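Long-range contact in motility-associated killing factor MakB (Vibrio cholerae serotype O1, PDB 6W1W), which probably serves as one component of a three-component cytotoxin structurally similar to alpha-pore-forming toxins: residues Y226-D240 with V343-Q355. Residues are numbered along the deposited sequence; the frame is centred on the assembly and turned at random.
Sequences YSTISSAKEVQQDLD and VLVNTLNNTIQEQ
I352, on the outermost strand of a C-terminal beta hairpin, gathers the apolar part of this contact, in which two short helices pack against one face of a sheet. It illustrates how one edge-strand side chain can bridge two successive helices: its CD1 lies 4.0 Å from I229 CG2 and equally far from L239 CD1, linking helices 225-230 and 233-245. CG1 of I352 stands beside its own backbone N (chi1 -63°), leaving CG2 to meet the Y226 ring, 3.8 Å from CE1. Deeper in, the methyl ends of I229 and V343 meet end on. L239 straddles V345 and T347: its CD2 comes within 3.8 Å of T347 CG2, the two side chains crossing at about a right angle.

Polar groups meet at the two ends. The ring of Y226 reaches the strand because its CG lies trans to the backbone N (chi1 -180°); its CE1 edge points at the I352 carbonyl, near the ring plane, and its OH gives I352 O a weak hydrogen bond of 3.4 Å. Over one face of the ring, toward its rim, sits S230 OG, which donates to Y226 O at 2.6 Å from above the carbonyl plane; that oxygen also accepts from S230 N. E354 runs obliquely past Y226, its carboxylate beside CB and turned 68° from the ring plane. At the far end N350 and L239 pass each other running opposite ways, and N350 ND2 approaches D240 OD1 to 2.8 Å, although the angle is poor for a hydrogen bond.

T347 OG1 is tied to S200 O on the neighbouring strand 193-203. A G1 beta bulge sets N350 and T351 together opposite N346; the whole is a bulged antiparallel hairpin whose outer strand is the edge of a mixed sheet, with helices 225-230 and 233-245 packed on one face.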
ATOM      1  N   TYR A 226       3.542  17.048  11.140  1.00102.04           N
ATOM      2  CA  TYR A 226       4.544  18.086  11.375  1.00103.79           C
ATOM      3  C   TYR A 226       5.202  17.916  12.738  1.00106.09           C
ATOM      4  O   TYR A 226       6.424  18.070  12.871  1.00102.17           O
ATOM      5  CB  TYR A 226       3.911  19.473  11.266  1.00 94.39           C
ATOM      6  CG  TYR A 226       4.880  20.610  11.493  1.00 91.80           C
ATOM      7  CD1 TYR A 226       5.769  20.997  10.503  1.00103.41           C
ATOM      8  CD2 TYR A 226       4.904  21.301  12.694  1.00109.38           C
ATOM      9  CE1 TYR A 226       6.658  22.042  10.709  1.00123.06           C
ATOM     10  CE2 TYR A 226       5.791  22.348  12.908  1.00107.38           C
ATOM     11  CZ  TYR A 226       6.664  22.715  11.913  1.00114.68           C
ATOM     12  OH  TYR A 226       7.545  23.753  12.120  1.00110.04           O
ATOM     13  N   SER A 227       4.407  17.579  13.760  1.00110.70           N
ATOM     14  CA  SER A 227       4.936  17.470  15.119  1.00108.27           C
ATOM     15  C   SER A 227       6.019  16.404  15.214  1.00105.04           C
ATOM     16  O   SER A 227       7.057  16.617  15.850  1.00110.41           O
ATOM     17  CB  SER A 227       3.804  17.169  16.105  1.00106.68           C
ATOM     18  OG  SER A 227       3.061  18.331  16.425  1.00110.58           O
ATOM     19  N   THR A 228       5.799  15.249  14.591  1.00 94.16           N
ATOM     20  CA  THR A 228       6.746  14.155  14.747  1.00 99.90           C
ATOM     21  C   THR A 228       7.999  14.368  13.906  1.00105.85           C
ATOM     22  O   THR A 228       9.069  13.866  14.264  1.00115.62           O
ATOM     23  CB  THR A 228       6.063  12.826  14.404  1.00117.69           C
ATOM     24  OG1 THR A 228       6.890  11.726  14.810  1.00 90.57           O
ATOM     25  CG2 THR A 228       5.762  12.725  12.908  1.00113.90           C
ATOM     26  N   ILE A 229       7.896  15.126  12.812  1.00103.71           N
ATOM     27  CA  ILE A 229       9.035  15.301  11.913  1.00111.92           C
ATOM     28  C   ILE A 229       9.961  16.401  12.417  1.00100.10           C
ATOM     29  O   ILE A 229      11.179  16.211  12.506  1.00 92.01           O
ATOM     30  CB  ILE A 229       8.557  15.592  10.475  1.00103.02           C
ATOM     31  CG1 ILE A 229       7.791  14.402   9.900  1.00 95.80           C
ATOM     32  CG2 ILE A 229       9.746  15.963   9.579  1.00 85.71           C
ATOM     33  CD1 ILE A 229       7.168  14.673   8.524  1.00 81.53           C
ATOM     34  N   SER A 230       9.401  17.573  12.736  1.00 96.26           N
ATOM     35  CA  SER A 230      10.224  18.685  13.205  1.00109.48           C
ATOM     36  C   SER A 230      10.929  18.352  14.515  1.00101.75           C
ATOM     37  O   SER A 230      12.049  18.814  14.751  1.00111.88           O
ATOM     38  CB  SER A 230       9.371  19.946  13.353  1.00 93.11           C
ATOM     39  OG  SER A 230       8.150  19.666  14.008  1.00100.03           O
ATOM     40  N   SER A 231      10.306  17.531  15.359  1.00100.71           N
ATOM     41  CA  SER A 231      10.873  17.121  16.637  1.00107.16           C
ATOM     42  C   SER A 231      11.729  15.864  16.545  1.00106.96           C
ATOM     43  O   SER A 231      12.251  15.413  17.568  1.00106.58           O
ATOM     44  CB  SER A 231       9.759  16.892  17.657  1.00 99.17           C
ATOM     45  OG  SER A 231       9.668  15.520  18.013  1.00108.33           O
ATOM     46  N   ALA A 232      11.870  15.272  15.365  1.00 97.00           N
ATOM     47  CA  ALA A 232      12.763  14.135  15.188  1.00109.74           C
ATOM     48  C   ALA A 232      14.172  14.659  14.950  1.00112.13           C
ATOM     49  O   ALA A 232      14.391  15.462  14.036  1.00 98.17           O
ATOM     50  CB  ALA A 232      12.304  13.258  14.027  1.00113.60           C
ATOM     51  N   LYS A 233      15.124  14.218  15.776  1.00120.26           N
ATOM     52  CA  LYS A 233      16.502  14.681  15.648  1.00126.23           C
ATOM     53  C   LYS A 233      17.285  13.910  14.596  1.00124.74           C
ATOM     54  O   LYS A 233      18.209  14.467  13.993  1.00123.26           O
ATOM     55  CB  LYS A 233      17.227  14.601  16.994  1.00123.31           C
ATOM     56  CG  LYS A 233      17.453  13.189  17.503  1.00152.35           C
ATOM     57  CD  LYS A 233      18.242  13.203  18.801  1.00162.01           C
ATOM     58  CE  LYS A 233      17.528  14.011  19.868  1.00168.29           C
ATOM     59  NZ  LYS A 233      16.182  13.450  20.172  1.00163.36           N
ATOM     60  N   GLU A 234      16.947  12.642  14.359  1.00116.19           N
ATOM     61  CA  GLU A 234      17.595  11.917  13.270  1.00134.10           C
ATOM     62  C   GLU A 234      17.336  12.593  11.932  1.00125.29           C
ATOM     63  O   GLU A 234      18.234  12.672  11.086  1.00120.63           O
ATOM     64  CB  GLU A 234      17.114  10.468  13.228  1.00152.37           C
ATOM     65  CG  GLU A 234      17.505   9.646  14.437  1.00174.76           C
ATOM     66  CD  GLU A 234      17.052   8.204  14.322  1.00182.52           C
ATOM     67  OE1 GLU A 234      16.410   7.860  13.303  1.00153.76           O
ATOM     68  OE2 GLU A 234      17.341   7.420  15.253  1.00198.51           O
ATOM     69  N   VAL A 235      16.113  13.092  11.725  1.00111.71           N
ATOM     70  CA  VAL A 235      15.794  13.794  10.485  1.00102.88           C
ATOM     71  C   VAL A 235      16.680  15.021  10.325  1.00112.49           C
ATOM     72  O   VAL A 235      17.176  15.311   9.230  1.00108.21           O
ATOM     73  CB  VAL A 235      14.300  14.167  10.450  1.00100.04           C
ATOM     74  CG1 VAL A 235      13.986  14.986   9.205  1.00 90.08           C
ATOM     75  CG2 VAL A 235      13.436  12.918  10.509  1.00101.53           C
ATOM     76  N   GLN A 236      16.900  15.757  11.414  1.00114.44           N
ATOM     77  CA  GLN A 236      17.738  16.946  11.348  1.00109.94           C
ATOM     78  C   GLN A 236      19.219  16.620  11.200  1.00101.81           C
ATOM     79  O   GLN A 236      19.978  17.462  10.707  1.00102.80           O
ATOM     80  CB  GLN A 236      17.508  17.815  12.583  1.00114.89           C
ATOM     81  CG  GLN A 236      16.397  18.838  12.416  1.00118.45           C
ATOM     82  CD  GLN A 236      16.747  19.923  11.413  1.00119.80           C
ATOM     83  OE1 GLN A 236      17.890  20.029  10.958  1.00109.98           O
ATOM     84  NE2 GLN A 236      15.759  20.741  11.062  1.00115.90           N
ATOM     85  N   GLN A 237      19.646  15.423  11.604  1.00104.74           N
ATOM     86  CA  GLN A 237      21.038  15.023  11.412  1.00115.82           C
ATOM     87  C   GLN A 237      21.298  14.547   9.991  1.00133.94           C
ATOM     88  O   GLN A 237      22.412  14.717   9.477  1.00133.73           O
ATOM     89  CB  GLN A 237      21.422  13.928  12.410  1.00121.72           C
ATOM     90  CG  GLN A 237      21.437  14.387  13.867  1.00138.82           C
ATOM     91  CD  GLN A 237      21.654  13.240  14.840  1.00142.71           C
ATOM     92  OE1 GLN A 237      22.207  12.199  14.478  1.00143.00           O
ATOM     93  NE2 GLN A 237      21.213  13.424  16.077  1.00139.61           N
ATOM     94  N   ASP A 238      20.292  13.942   9.349  1.00137.05           N
ATOM     95  CA  ASP A 238      20.400  13.594   7.937  1.00119.02           C
ATOM     96  C   ASP A 238      20.254  14.825   7.053  1.00105.56           C
ATOM     97  O   ASP A 238      20.950  14.949   6.039  1.00118.79           O
ATOM     98  CB  ASP A 238      19.352  12.543   7.569  1.00118.19           C
ATOM     99  CG  ASP A 238      19.603  11.207   8.248  1.00131.27           C
ATOM    100  OD1 ASP A 238      20.771  10.935   8.604  1.00131.21           O
ATOM    101  OD2 ASP A 238      18.641  10.427   8.421  1.00127.66           O
ATOM    102  N   LEU A 239      19.361  15.745   7.427  1.00 99.90           N
ATOM    103  CA  LEU A 239      19.211  16.989   6.679  1.00100.87           C
ATOM    104  C   LEU A 239      20.501  17.802   6.674  1.00108.85           C
ATOM    105  O   LEU A 239      20.892  18.351   5.639  1.00 98.68           O
ATOM    106  CB  LEU A 239      18.068  17.818   7.265  1.00100.54           C
ATOM    107  CG  LEU A 239      16.667  17.584   6.699  1.00116.80           C
ATOM    108  CD1 LEU A 239      15.598  18.050   7.684  1.00116.17           C
ATOM    109  CD2 LEU A 239      16.517  18.302   5.368  1.00113.70           C
ATOM    110  N   ASP A 240      21.169  17.904   7.825  1.00118.94           N
ATOM    111  CA  ASP A 240      22.385  18.711   7.895  1.00113.36           C
ATOM    112  C   ASP A 240      23.546  18.019   7.198  1.00108.91           C
ATOM    113  O   ASP A 240      24.349  18.674   6.525  1.00115.89           O
ATOM    114  CB  ASP A 240      22.738  19.016   9.353  1.00126.78           C
ATOM    115  CG  ASP A 240      21.937  20.175   9.922  1.00135.83           C
ATOM    116  OD1 ASP A 240      21.103  20.749   9.190  1.00137.23           O
ATOM    117  OD2 ASP A 240      22.146  20.513  11.106  1.00142.40           O
ATOM    118  N   VAL A 343       3.197  18.448   4.988  1.00 89.56           N
ATOM    119  CA  VAL A 343       4.419  19.094   5.453  1.00 95.31           C
ATOM    120  C   VAL A 343       5.479  18.963   4.365  1.00103.09           C
ATOM    121  O   VAL A 343       5.678  17.874   3.815  1.00109.07           O
ATOM    122  CB  VAL A 343       4.905  18.495   6.789  1.00 86.69           C
ATOM    123  CG1 VAL A 343       4.211  17.173   7.072  1.00 74.38           C
ATOM    124  CG2 VAL A 343       6.416  18.319   6.791  1.00 80.99           C
ATOM    125  N   LEU A 344       6.142  20.075   4.045  1.00 93.07           N
ATOM    126  CA  LEU A 344       7.195  20.109   3.036  1.00 86.33           C
ATOM    127  C   LEU A 344       8.556  20.126   3.726  1.00 87.87           C
ATOM    128  O   LEU A 344       8.871  21.065   4.465  1.00 92.24           O
ATOM    129  CB  LEU A 344       7.031  21.327   2.126  1.00 80.13           C
ATOM    130  CG  LEU A 344       8.242  21.779   1.300  1.00 87.05           C
ATOM    131  CD1 LEU A 344       8.718  20.692   0.347  1.00 82.50           C
ATOM    132  CD2 LEU A 344       7.925  23.053   0.534  1.00 94.12           C
ATOM    133  N   VAL A 345       9.364  19.100   3.467  1.00 84.16           N
ATOM    134  CA  VAL A 345      10.732  19.015   3.966  1.00 82.09           C
ATOM    135  C   VAL A 345      11.642  19.567   2.871  1.00 90.24           C
ATOM    136  O   VAL A 345      12.052  18.845   1.959  1.00108.63           O
ATOM    137  CB  VAL A 345      11.110  17.580   4.349  1.00 81.40           C
ATOM    138  CG1 VAL A 345      12.484  17.547   4.990  1.00 79.41           C
ATOM    139  CG2 VAL A 345      10.071  16.981   5.276  1.00 73.64           C
ATOM    140  N   ASN A 346      11.976  20.850   2.969  1.00 92.95           N
ATOM    141  CA  ASN A 346      12.783  21.540   1.963  1.00101.61           C
ATOM    142  C   ASN A 346      14.263  21.388   2.318  1.00105.48           C
ATOM    143  O   ASN A 346      14.750  22.028   3.254  1.00118.87           O
ATOM    144  CB  ASN A 346      12.371  23.010   1.897  1.00103.69           C
ATOM    145  CG  ASN A 346      13.019  23.763   0.744  1.00104.76           C
ATOM    146  OD1 ASN A 346      14.113  23.424   0.291  1.00 96.21           O
ATOM    147  ND2 ASN A 346      12.340  24.808   0.271  1.00105.22           N
ATOM    148  N   THR A 347      14.987  20.565   1.552  1.00 90.12           N
ATOM    149  CA  THR A 347      16.370  20.247   1.894  1.00 87.49           C
ATOM    150  C   THR A 347      17.381  21.274   1.397  1.00 97.36           C
ATOM    151  O   THR A 347      18.511  21.298   1.899  1.00105.73           O
ATOM    152  CB  THR A 347      16.766  18.867   1.354  1.00 86.61           C
ATOM    153  OG1 THR A 347      16.924  18.931  -0.069  1.00104.20           O
ATOM    154  CG2 THR A 347      15.710  17.828   1.706  1.00 96.79           C
ATOM    155  N   LEU A 348      17.027  22.112   0.425  1.00100.38           N
ATOM    156  CA  LEU A 348      17.938  23.185   0.045  1.00124.91           C
ATOM    157  C   LEU A 348      17.831  24.391   0.972  1.00120.56           C
ATOM    158  O   LEU A 348      18.550  25.375   0.770  1.00102.82           O
ATOM    159  CB  LEU A 348      17.710  23.603  -1.418  1.00133.19           C
ATOM    160  CG  LEU A 348      16.344  24.097  -1.906  1.00138.82           C
ATOM    161  CD1 LEU A 348      16.479  25.454  -2.582  1.00138.44           C
ATOM    162  CD2 LEU A 348      15.701  23.093  -2.860  1.00127.22           C
ATOM    163  N   ASN A 349      16.962  24.329   1.987  1.00123.71           N
ATOM    164  CA  ASN A 349      16.852  25.371   2.999  1.00120.11           C
ATOM    165  C   ASN A 349      16.924  24.840   4.424  1.00117.12           C
ATOM    166  O   ASN A 349      16.917  25.643   5.363  1.00117.39           O
ATOM    167  CB  ASN A 349      15.536  26.151   2.829  1.00120.70           C
ATOM    168  CG  ASN A 349      15.521  27.006   1.578  1.00143.76           C
ATOM    169  OD1 ASN A 349      15.999  28.140   1.581  1.00150.17           O
ATOM    170  ND2 ASN A 349      14.959  26.470   0.501  1.00159.70           N
ATOM    171  N   ASN A 350      16.992  23.520   4.612  1.00120.22           N
ATOM    172  CA  ASN A 350      16.887  22.866   5.919  1.00109.70           C
ATOM    173  C   ASN A 350      15.618  23.257   6.670  1.00105.55           C
ATOM    174  O   ASN A 350      15.559  23.146   7.895  1.00111.21           O
ATOM    175  CB  ASN A 350      18.113  23.141   6.791  1.00121.32           C
ATOM    176  CG  ASN A 350      19.236  22.152   6.550  1.00141.82           C
ATOM    177  OD1 ASN A 350      19.037  21.102   5.933  1.00150.22           O
ATOM    178  ND2 ASN A 350      20.422  22.473   7.053  1.00144.96           N
ATOM    179  N   THR A 351      14.590  23.697   5.950  1.00105.98           N
ATOM    180  CA  THR A 351      13.341  24.151   6.542  1.00102.88           C
ATOM    181  C   THR A 351      12.286  23.051   6.472  1.00 95.25           C
ATOM    182  O   THR A 351      12.300  22.209   5.572  1.00 99.66           O
ATOM    183  CB  THR A 351      12.835  25.410   5.832  1.00107.61           C
ATOM    184  OG1 THR A 351      12.754  25.163   4.424  1.00124.86           O
ATOM    185  CG2 THR A 351      13.791  26.557   6.059  1.00109.80           C
ATOM    186  N   ILE A 352      11.369  23.065   7.440  1.00 91.56           N
ATOM    187  CA  ILE A 352      10.279  22.090   7.539  1.00 86.76           C
ATOM    188  C   ILE A 352       9.010  22.884   7.828  1.00 95.55           C
ATOM    189  O   ILE A 352       8.768  23.288   8.970  1.00127.73           O
ATOM    190  CB  ILE A 352      10.525  21.031   8.621  1.00 78.52           C
ATOM    191  CG1 ILE A 352      11.764  20.200   8.289  1.00 78.78           C
ATOM    192  CG2 ILE A 352       9.304  20.136   8.796  1.00 76.73           C
ATOM    193  CD1 ILE A 352      12.073  19.149   9.320  1.00 82.86           C
ATOM    194  N   GLN A 353       8.207  23.130   6.798  1.00106.53           N
ATOM    195  CA  GLN A 353       6.966  23.871   6.939  1.00100.54           C
ATOM    196  C   GLN A 353       5.786  22.911   7.031  1.00103.80           C
ATOM    197  O   GLN A 353       5.932  21.688   6.975  1.00104.46           O
ATOM    198  CB  GLN A 353       6.767  24.842   5.773  1.00108.82           C
ATOM    199  CG  GLN A 353       7.648  26.072   5.809  1.00115.35           C
ATOM    200  CD  GLN A 353       8.855  25.948   4.901  1.00134.26           C
ATOM    201  OE1 GLN A 353       9.079  24.904   4.280  1.00132.96           O
ATOM    202  NE2 GLN A 353       9.640  27.017   4.815  1.00133.92           N
ATOM    203  N   GLU A 354       4.595  23.485   7.172  1.00103.45           N
ATOM    204  CA  GLU A 354       3.346  22.739   7.143  1.00102.75           C
ATOM    205  C   GLU A 354       2.363  23.519   6.286  1.00102.34           C
ATOM    206  O   GLU A 354       2.060  24.679   6.583  1.00100.19           O
ATOM    207  CB  GLU A 354       2.791  22.512   8.552  1.00110.72           C
ATOM    208  CG  GLU A 354       1.320  22.123   8.565  1.00122.11           C
ATOM    209  CD  GLU A 354       0.793  21.820   9.955  1.00121.51           C
ATOM    210  OE1 GLU A 354       1.135  20.752  10.506  1.00118.31           O
ATOM    211  OE2 GLU A 354       0.032  22.651  10.495  1.00120.19           O
ATOM    212  N   GLN A 355       1.889  22.899   5.212  1.00132.29           N
ATOM    213  CA  GLN A 355       0.928  23.541   4.324  1.00149.96           C
ATOM    214  C   GLN A 355      -0.493  23.102   4.660  1.00144.23           C
ATOM    215  O   GLN A 355      -1.007  23.400   5.740  1.00130.70           O
ATOM    216  CB  GLN A 355       1.246  23.231   2.855  1.00152.36           C
ATOM    217  CG  GLN A 355       2.112  24.280   2.157  1.00153.09           C
ATOM    218  CD  GLN A 355       3.564  24.244   2.598  1.00149.72           C
ATOM    219  OE1 GLN A 355       4.083  23.198   2.986  1.00152.25           O
ATOM    220  NE2 GLN A 355       4.232  25.393   2.536  1.00140.53           N
TER